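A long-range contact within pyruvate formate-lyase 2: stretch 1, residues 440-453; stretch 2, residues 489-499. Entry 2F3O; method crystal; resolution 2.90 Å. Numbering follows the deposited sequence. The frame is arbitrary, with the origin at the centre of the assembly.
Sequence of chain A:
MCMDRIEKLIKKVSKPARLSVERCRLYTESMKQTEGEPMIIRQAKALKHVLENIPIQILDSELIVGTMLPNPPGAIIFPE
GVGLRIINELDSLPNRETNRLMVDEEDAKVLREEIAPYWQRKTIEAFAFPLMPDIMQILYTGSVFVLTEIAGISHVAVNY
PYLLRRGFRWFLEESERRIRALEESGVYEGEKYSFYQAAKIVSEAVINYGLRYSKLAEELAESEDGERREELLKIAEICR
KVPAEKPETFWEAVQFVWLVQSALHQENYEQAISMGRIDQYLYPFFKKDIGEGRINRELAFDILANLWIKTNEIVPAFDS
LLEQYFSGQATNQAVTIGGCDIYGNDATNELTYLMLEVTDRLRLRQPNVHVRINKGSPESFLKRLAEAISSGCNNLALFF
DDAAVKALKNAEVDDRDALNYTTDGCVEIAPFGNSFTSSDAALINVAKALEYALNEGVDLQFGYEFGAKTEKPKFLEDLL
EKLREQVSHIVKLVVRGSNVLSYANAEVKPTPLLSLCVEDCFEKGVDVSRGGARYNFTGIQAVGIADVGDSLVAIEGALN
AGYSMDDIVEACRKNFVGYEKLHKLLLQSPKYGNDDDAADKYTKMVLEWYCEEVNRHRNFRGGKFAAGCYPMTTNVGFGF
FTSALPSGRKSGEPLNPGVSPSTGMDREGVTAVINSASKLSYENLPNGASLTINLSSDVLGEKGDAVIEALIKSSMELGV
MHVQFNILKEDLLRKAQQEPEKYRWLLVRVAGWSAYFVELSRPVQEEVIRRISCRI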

ATOM      1  N   ASP A 440      19.272 -22.023  -7.631  1.00 43.54           N
ATOM      2  CA  ASP A 440      19.353 -22.867  -8.819  1.00 44.08           C
ATOM      3  C   ASP A 440      17.963 -23.213  -9.280  1.00 44.10           C
ATOM      4  O   ASP A 440      17.599 -24.375  -9.303  1.00 43.99           O
ATOM      5  CB  ASP A 440      20.124 -24.158  -8.553  1.00 44.15           C
ATOM      6  CG  ASP A 440      20.707 -24.760  -9.826  1.00 45.32           C
ATOM      7  OD1 ASP A 440      20.730 -24.068 -10.857  1.00 46.02           O
ATOM      8  OD2 ASP A 440      21.143 -25.925  -9.805  1.00 47.58           O
ATOM      9  N   ALA A 441      17.184 -22.206  -9.643  1.00 44.09           N
ATOM     10  CA  ALA A 441      15.779 -22.445  -9.907  1.00 44.44           C
ATOM     11  C   ALA A 441      15.576 -22.999 -11.300  1.00 44.66           C
ATOM     12  O   ALA A 441      14.654 -23.794 -11.530  1.00 45.21           O
ATOM     13  CB  ALA A 441      14.992 -21.200  -9.718  1.00 44.34           C
ATOM     14  N   ALA A 442      16.439 -22.569 -12.219  1.00 44.64           N
ATOM     15  CA  ALA A 442      16.515 -23.173 -13.547  1.00 44.29           C
ATOM     16  C   ALA A 442      17.907 -23.115 -14.123  1.00 44.13           C
ATOM     17  O   ALA A 442      18.759 -22.338 -13.689  1.00 43.44           O
ATOM     18  CB  ALA A 442      15.541 -22.523 -14.511  1.00 44.38           C
ATOM     19  N   LEU A 443      18.110 -23.968 -15.119  1.00 44.61           N
ATOM     20  CA  LEU A 443      19.314 -23.976 -15.965  1.00 44.79           C
ATOM     21  C   LEU A 443      18.843 -23.941 -17.420  1.00 44.73           C
ATOM     22  O   LEU A 443      17.969 -24.707 -17.809  1.00 44.95           O
ATOM     23  CB  LEU A 443      20.142 -25.240 -15.681  1.00 44.71           C
ATOM     24  CG  LEU A 443      20.698 -25.343 -14.245  1.00 44.09           C
ATOM     25  CD1 LEU A 443      20.167 -26.574 -13.514  1.00 43.44           C
ATOM     26  CD2 LEU A 443      22.223 -25.269 -14.219  1.00 41.94           C
ATOM     27  N   ILE A 444      19.381 -23.037 -18.218  1.00 44.74           N
ATOM     28  CA  ILE A 444      18.882 -22.859 -19.582  1.00 44.96           C
ATOM     29  C   ILE A 444      19.926 -23.162 -20.650  1.00 45.54           C
ATOM     30  O   ILE A 444      21.042 -22.637 -20.619  1.00 45.42           O
ATOM     31  CB  ILE A 444      18.380 -21.431 -19.785  1.00 44.88           C
ATOM     32  CG1 ILE A 444      17.144 -21.193 -18.930  1.00 44.10           C
ATOM     33  CG2 ILE A 444      18.081 -21.153 -21.246  1.00 43.47           C
ATOM     34  CD1 ILE A 444      16.847 -19.743 -18.741  1.00 44.17           C
ATOM     35  N   ASN A 445      19.551 -24.023 -21.590  1.00 46.13           N
ATOM     36  CA  ASN A 445      20.387 -24.337 -22.739  1.00 46.84           C
ATOM     37  C   ASN A 445      20.297 -23.226 -23.751  1.00 46.90           C
ATOM     38  O   ASN A 445      19.384 -23.225 -24.574  1.00 46.87           O
ATOM     39  CB  ASN A 445      19.885 -25.627 -23.387  1.00 47.26           C
ATOM     40  CG  ASN A 445      20.787 -26.125 -24.482  1.00 48.81           C
ATOM     41  OD1 ASN A 445      21.876 -25.573 -24.711  1.00 50.12           O
ATOM     42  ND2 ASN A 445      20.346 -27.180 -25.173  1.00 48.27           N
ATOM     43  N   VAL A 446      21.252 -22.301 -23.727  1.00 47.24           N
ATOM     44  CA  VAL A 446      21.199 -21.179 -24.653  1.00 47.55           C
ATOM     45  C   VAL A 446      21.688 -21.579 -26.049  1.00 48.05           C
ATOM     46  O   VAL A 446      21.459 -20.860 -27.018  1.00 47.76           O
ATOM     47  CB  VAL A 446      21.941 -19.939 -24.127  1.00 47.38           C
ATOM     48  CG1 VAL A 446      21.740 -19.824 -22.649  1.00 47.51           C
ATOM     49  CG2 VAL A 446      23.430 -19.995 -24.460  1.00 47.80           C
ATOM     50  N   ALA A 447      22.332 -22.741 -26.151  1.00 48.63           N
ATOM     51  CA  ALA A 447      22.667 -23.287 -27.456  1.00 49.20           C
ATOM     52  C   ALA A 447      21.394 -23.620 -28.220  1.00 49.63           C
ATOM     53  O   ALA A 447      21.284 -23.349 -29.420  1.00 50.20           O
ATOM     54  CB  ALA A 447      23.568 -24.488 -27.339  1.00 49.09           C
ATOM     55  N   LYS A 448      20.406 -24.135 -27.508  1.00 49.73           N
ATOM     56  CA  LYS A 448      19.124 -24.388 -28.109  1.00 50.07           C
ATOM     57  C   LYS A 448      18.497 -23.108 -28.665  1.00 50.47           C
ATOM     58  O   LYS A 448      17.721 -23.174 -29.606  1.00 50.96           O
ATOM     59  CB  LYS A 448      18.205 -25.082 -27.104  1.00 50.07           C
ATOM     60  CG  LYS A 448      17.014 -25.799 -27.719  1.00 50.29           C
ATOM     61  CD  LYS A 448      17.422 -26.792 -28.787  1.00 50.02           C
ATOM     62  CE  LYS A 448      18.013 -28.036 -28.162  1.00 50.62           C
ATOM     63  NZ  LYS A 448      18.505 -29.002 -29.167  1.00 51.25           N
ATOM     64  N   ALA A 449      18.856 -21.945 -28.122  1.00 51.05           N
ATOM     65  CA  ALA A 449      18.306 -20.684 -28.622  1.00 51.52           C
ATOM     66  C   ALA A 449      18.820 -20.410 -30.017  1.00 52.16           C
ATOM     67  O   ALA A 449      18.058 -20.042 -30.899  1.00 52.15           O
ATOM     68  CB  ALA A 449      18.635 -19.531 -27.697  1.00 51.26           C
ATOM     69  N   LEU A 450      20.118 -20.636 -30.198  1.00 53.02           N
ATOM     70  CA  LEU A 450      20.795 -20.491 -31.479  1.00 53.46           C
ATOM     71  C   LEU A 450      20.289 -21.500 -32.499  1.00 53.98           C
ATOM     72  O   LEU A 450      20.084 -21.164 -33.663  1.00 54.31           O
ATOM     73  CB  LEU A 450      22.293 -20.668 -31.280  1.00 53.21           C
ATOM     74  CG  LEU A 450      23.161 -20.820 -32.520  1.00 52.76           C
ATOM     75  CD1 LEU A 450      23.283 -19.513 -33.243  1.00 52.25           C
ATOM     76  CD2 LEU A 450      24.498 -21.289 -32.084  1.00 53.38           C
ATOM     77  N   GLU A 451      20.082 -22.730 -32.050  1.00 54.40           N
ATOM     78  CA  GLU A 451      19.494 -23.773 -32.879  1.00 54.98           C
ATOM     79  C   GLU A 451      18.121 -23.327 -33.398  1.00 55.51           C
ATOM     80  O   GLU A 451      17.872 -23.403 -34.596  1.00 55.66           O
ATOM     81  CB  GLU A 451      19.424 -25.085 -32.080  1.00 54.95           C
ATOM     82  CG  GLU A 451      18.883 -26.302 -32.790  1.00 54.70           C
ATOM     83  CD  GLU A 451      19.246 -27.597 -32.063  1.00 55.30           C
ATOM     84  OE1 GLU A 451      18.530 -28.617 -32.190  1.00 55.95           O
ATOM     85  OE2 GLU A 451      20.264 -27.602 -31.348  1.00 56.42           O
ATOM     86  N   TYR A 452      17.268 -22.794 -32.517  1.00 56.15           N
ATOM     87  CA  TYR A 452      15.970 -22.256 -32.935  1.00 56.66           C
ATOM     88  C   TYR A 452      16.152 -21.045 -33.853  1.00 56.81           C
ATOM     89  O   TYR A 452      15.370 -20.823 -34.786  1.00 56.56           O
ATOM     90  CB  TYR A 452      15.124 -21.833 -31.731  1.00 56.86           C
ATOM     91  CG  TYR A 452      14.684 -22.936 -30.784  1.00 57.63           C
ATOM     92  CD1 TYR A 452      14.489 -24.246 -31.221  1.00 58.08           C
ATOM     93  CD2 TYR A 452      14.425 -22.651 -29.441  1.00 58.89           C
ATOM     94  CE1 TYR A 452      14.065 -25.254 -30.332  1.00 58.52           C
ATOM     95  CE2 TYR A 452      14.005 -23.646 -28.547  1.00 58.90           C
ATOM     96  CZ  TYR A 452      13.822 -24.940 -28.995  1.00 58.64           C
ATOM     97  OH  TYR A 452      13.424 -25.906 -28.094  1.00 57.50           O
ATOM     98  N   ALA A 453      17.206 -20.279 -33.587  1.00 57.17           N
ATOM     99  CA  ALA A 453      17.455 -19.030 -34.295  1.00 57.64           C
ATOM    100  C   ALA A 453      17.866 -19.245 -35.739  1.00 58.04           C
ATOM    101  O   ALA A 453      17.730 -18.338 -36.564  1.00 58.29           O
ATOM    102  CB  ALA A 453      18.490 -18.183 -33.574  1.00 57.46           C
ATOM    103  N   HIS A 489      12.713 -15.358 -25.771  1.00 46.66           N
ATOM    104  CA  HIS A 489      11.601 -16.309 -25.817  1.00 45.91           C
ATOM    105  C   HIS A 489      11.764 -17.469 -24.837  1.00 45.94           C
ATOM    106  O   HIS A 489      10.798 -17.883 -24.198  1.00 46.33           O
ATOM    107  CB  HIS A 489      11.481 -16.861 -27.232  1.00 45.23           C
ATOM    108  CG  HIS A 489      10.430 -17.904 -27.384  1.00 43.93           C
ATOM    109  ND1 HIS A 489       9.128 -17.598 -27.706  1.00 44.59           N
ATOM    110  CD2 HIS A 489      10.486 -19.253 -27.285  1.00 43.27           C
ATOM    111  CE1 HIS A 489       8.420 -18.714 -27.789  1.00 43.64           C
ATOM    112  NE2 HIS A 489       9.219 -19.731 -27.527  1.00 43.27           N
ATOM    113  N   ILE A 490      12.988 -17.979 -24.727  1.00 45.44           N
ATOM    114  CA  ILE A 490      13.288 -19.137 -23.909  1.00 44.86           C
ATOM    115  C   ILE A 490      13.348 -18.744 -22.442  1.00 45.03           C
ATOM    116  O   ILE A 490      12.852 -19.471 -21.576  1.00 44.71           O
ATOM    117  CB  ILE A 490      14.614 -19.741 -24.348  1.00 44.84           C
ATOM    118  CG1 ILE A 490      14.434 -20.428 -25.689  1.00 44.33           C
ATOM    119  CG2 ILE A 490      15.139 -20.734 -23.342  1.00 44.40           C
ATOM    120  CD1 ILE A 490      15.601 -21.266 -26.080  1.00 45.06           C
ATOM    121  N   VAL A 491      13.928 -17.573 -22.172  1.00 44.97           N
ATOM    122  CA  VAL A 491      13.965 -17.025 -20.813  1.00 44.77           C
ATOM    123  C   VAL A 491      12.542 -16.834 -20.305  1.00 44.99           C
ATOM    124  O   VAL A 491      12.212 -17.300 -19.217  1.00 45.20           O
ATOM    125  CB  VAL A 491      14.753 -15.699 -20.726  1.00 44.58           C
ATOM    126  CG1 VAL A 491      14.472 -15.003 -19.426  1.00 44.35           C
ATOM    127  CG2 VAL A 491      16.240 -15.953 -20.838  1.00 43.76           C
ATOM    128  N   LYS A 492      11.696 -16.221 -21.134  1.00 44.98           N
ATOM    129  CA  LYS A 492      10.286 -16.021 -20.821  1.00 45.04           C
ATOM    130  C   LYS A 492       9.568 -17.314 -20.471  1.00 44.76           C
ATOM    131  O   LYS A 492       8.753 -17.337 -19.539  1.00 45.30           O
ATOM    132  CB  LYS A 492       9.564 -15.313 -21.961  1.00 45.11           C
ATOM    133  CG  LYS A 492       9.855 -13.814 -22.027  1.00 45.79           C
ATOM    134  CD  LYS A 492       9.000 -13.105 -23.069  1.00 46.02           C
ATOM    135  CE  LYS A 492       9.525 -11.696 -23.292  1.00 48.94           C
ATOM    136  NZ  LYS A 492       9.201 -11.162 -24.649  1.00 50.11           N
ATOM    137  N   LEU A 493       9.892 -18.385 -21.191  1.00 44.12           N
ATOM    138  CA  LEU A 493       9.350 -19.705 -20.883  1.00 43.38           C
ATOM    139  C   LEU A 493       9.762 -20.137 -19.494  1.00 42.94           C
ATOM    140  O   LEU A 493       8.939 -20.644 -18.755  1.00 43.03           O
ATOM    141  CB  LEU A 493       9.783 -20.756 -21.911  1.00 43.57           C
ATOM    142  CG  LEU A 493       8.845 -21.185 -23.053  1.00 43.76           C
ATOM    143  CD1 LEU A 493       7.810 -20.130 -23.449  1.00 43.80           C
ATOM    144  CD2 LEU A 493       9.684 -21.572 -24.250  1.00 43.55           C
ATOM    145  N   VAL A 494      11.012 -19.922 -19.103  1.00 42.46           N
ATOM    146  CA  VAL A 494      11.366 -20.381 -17.764  1.00 41.93           C
ATOM    147  C   VAL A 494      10.910 -19.423 -16.683  1.00 41.59           C
ATOM    148  O   VAL A 494      10.601 -19.873 -15.586  1.00 41.66           O
ATOM    149  CB  VAL A 494      12.848 -20.883 -17.569  1.00 41.78           C
ATOM    150  CG1 VAL A 494      13.464 -21.207 -18.858  1.00 41.74           C
ATOM    151  CG2 VAL A 494      13.696 -19.900 -16.836  1.00 42.07           C
ATOM    152  N   VAL A 495      10.794 -18.131 -16.987  1.00 41.11           N
ATOM    153  CA  VAL A 495      10.281 -17.253 -15.956  1.00 40.92           C
ATOM    154  C   VAL A 495       8.814 -17.522 -15.697  1.00 40.63           C
ATOM    155  O   VAL A 495       8.419 -17.549 -14.548  1.00 41.07           O
ATOM    156  CB  VAL A 495      10.594 -15.752 -16.126  1.00 40.91           C
ATOM    157  CG1 VAL A 495      12.071 -15.539 -16.435  1.00 41.24           C
ATOM    158  CG2 VAL A 495       9.702 -15.102 -17.145  1.00 41.97           C
ATOM    159  N   ARG A 496       8.034 -17.806 -16.735  1.00 40.25           N
ATOM    160  CA  ARG A 496       6.658 -18.230 -16.523  1.00 39.91           C
ATOM    161  C   ARG A 496       6.612 -19.527 -15.721  1.00 39.55           C
ATOM    162  O   ARG A 496       5.845 -19.641 -14.766  1.00 39.83           O
ATOM    163  CB  ARG A 496       5.904 -18.397 -17.842  1.00 39.91           C
ATOM    164  CG  ARG A 496       4.476 -18.862 -17.621  1.00 40.86           C
ATOM    165  CD  ARG A 496       3.564 -18.607 -18.815  1.00 44.12           C
ATOM    166  NE  ARG A 496       3.314 -19.831 -19.566  1.00 44.37           N
ATOM    167  CZ  ARG A 496       3.921 -20.119 -20.709  1.00 44.41           C
ATOM    168  NH1 ARG A 496       3.659 -21.260 -21.312  1.00 42.53           N
ATOM    169  NH2 ARG A 496       4.797 -19.266 -21.239  1.00 44.63           N
ATOM    170  N   GLY A 497       7.458 -20.484 -16.087  1.00 38.83           N
ATOM    171  CA  GLY A 497       7.450 -21.783 -15.446  1.00 38.32           C
ATOM    172  C   GLY A 497       7.849 -21.724 -13.984  1.00 37.94           C
ATOM    173  O   GLY A 497       7.192 -22.322 -13.136  1.00 38.28           O
ATOM    174  N   SER A 498       8.896 -20.971 -13.678  1.00 36.86           N
ATOM    175  CA  SER A 498       9.417 -20.946 -12.338  1.00 36.34           C
ATOM    176  C   SER A 498       8.463 -20.226 -11.415  1.00 36.23           C
ATOM    177  O   SER A 498       8.361 -20.559 -10.244  1.00 36.21           O
ATOM    178  CB  SER A 498      10.768 -20.256 -12.321  1.00 36.48           C
ATOM    179  OG  SER A 498      11.165 -19.918 -11.008  1.00 37.83           O
ATOM    180  N   ASN A 499       7.759 -19.242 -11.955  1.00 36.13           N
ATOM    181  CA  ASN A 499       6.788 -18.492 -11.188  1.00 35.98           C
ATOM    182  C   ASN A 499       5.583 -19.326 -10.827  1.00 36.30           C
ATOM    183  O   ASN A 499       5.099 -19.272  -9.692  1.00 36.47           O
ATOM    184  CB  ASN A 499       6.391 -17.230 -11.921  1.00 35.51           C
ATOM    185  CG  ASN A 499       7.421 -16.134 -11.758  1.00 36.55           C
ATOM    186  OD1 ASN A 499       8.222 -16.180 -10.827  1.00 39.99           O
ATOM    187  ND2 ASN A 499       7.417 -15.152 -12.648  1.00 34.78           N
TER

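Stretch 2 is helical throughout, from His489 to Asn499, and its backbone bonds follow the i to i+4 pattern, as in Ser498 N to Val494 O at 2.8 Å. Stretch 1 is composite: strand 442-445 is followed by a short turn and then a helix that runs through Ala453. The strand lies nearly antiparallel to helix 489-499, with 159° between their N-to-C directions and a closest axial approach of 9.7 Å. The helix of stretch 1 crosses more obliquely, at 129°, with a closest axial approach of 10.9 Å. The CA register runs accordingly in reverse: Ala441 CA is 7.0 Å from Ser498 CA, Ala442 CA 7.2 Å from Val494 CA, Ile444 CA 7.7 Å from Val491 CA, and Ala449 CA 7.1 Å from Ile490 CA.

The turn between strand and helix is held by Asn445, whose OD1 caps the helix by accepting weak hydrogen bonds from Ala447 N at 3.2 Å and Lys448 N at 3.5 Å.

No hydrogen bond crosses between the stretches; the contact rests on apolar packing and buries 361 Å², both sides summed. The alternation of the strand decides which of its side chains take part. Ala442 and Ile444 direct their CA-to-CB bonds toward the helix, whereas that of Leu443 points away and its side chain makes no contact with the helix. On the helix, Ile490, Val494 and Ser498 recur at intervals of four residues, close to one turn, and so line the same side.

Ile490 has the largest covered area, 94 Å², and it bridges both parts of stretch 1. Its CG2 meets Ile444 CG2 at 3.6 Å, while its CD1 reaches the helix of stretch 1, lying 3.9 Å from Ala449 CB and 3.8 Å from Tyr452 CE2. The approach to the tyrosine ring is oblique. Ile490 CD1 also lies 3.8 Å from Ala449 CA, so it touches backbone as well as side chain.

Ile444, with 77 Å² covered, spreads over three helix residues: besides Ile490, its CG1 packs against Val494 CG1 at 3.7 Å, and its CD1 makes a looser contact with Val491 CG2 at 4.4 Å. Val494 also receives Ala442, with CG2 to CB at 4.0 Å. Beyond it, Ala441 CB lies 4.2 Å from Ser498 OG, a van der Waals contact; that hydroxyl is hydrogen-bonded elsewhere in the structure.

Lys448 starts toward the helix, but its end leads away, and NZ forms a salt bridge with Glu451 OE1 at 3.0 Å.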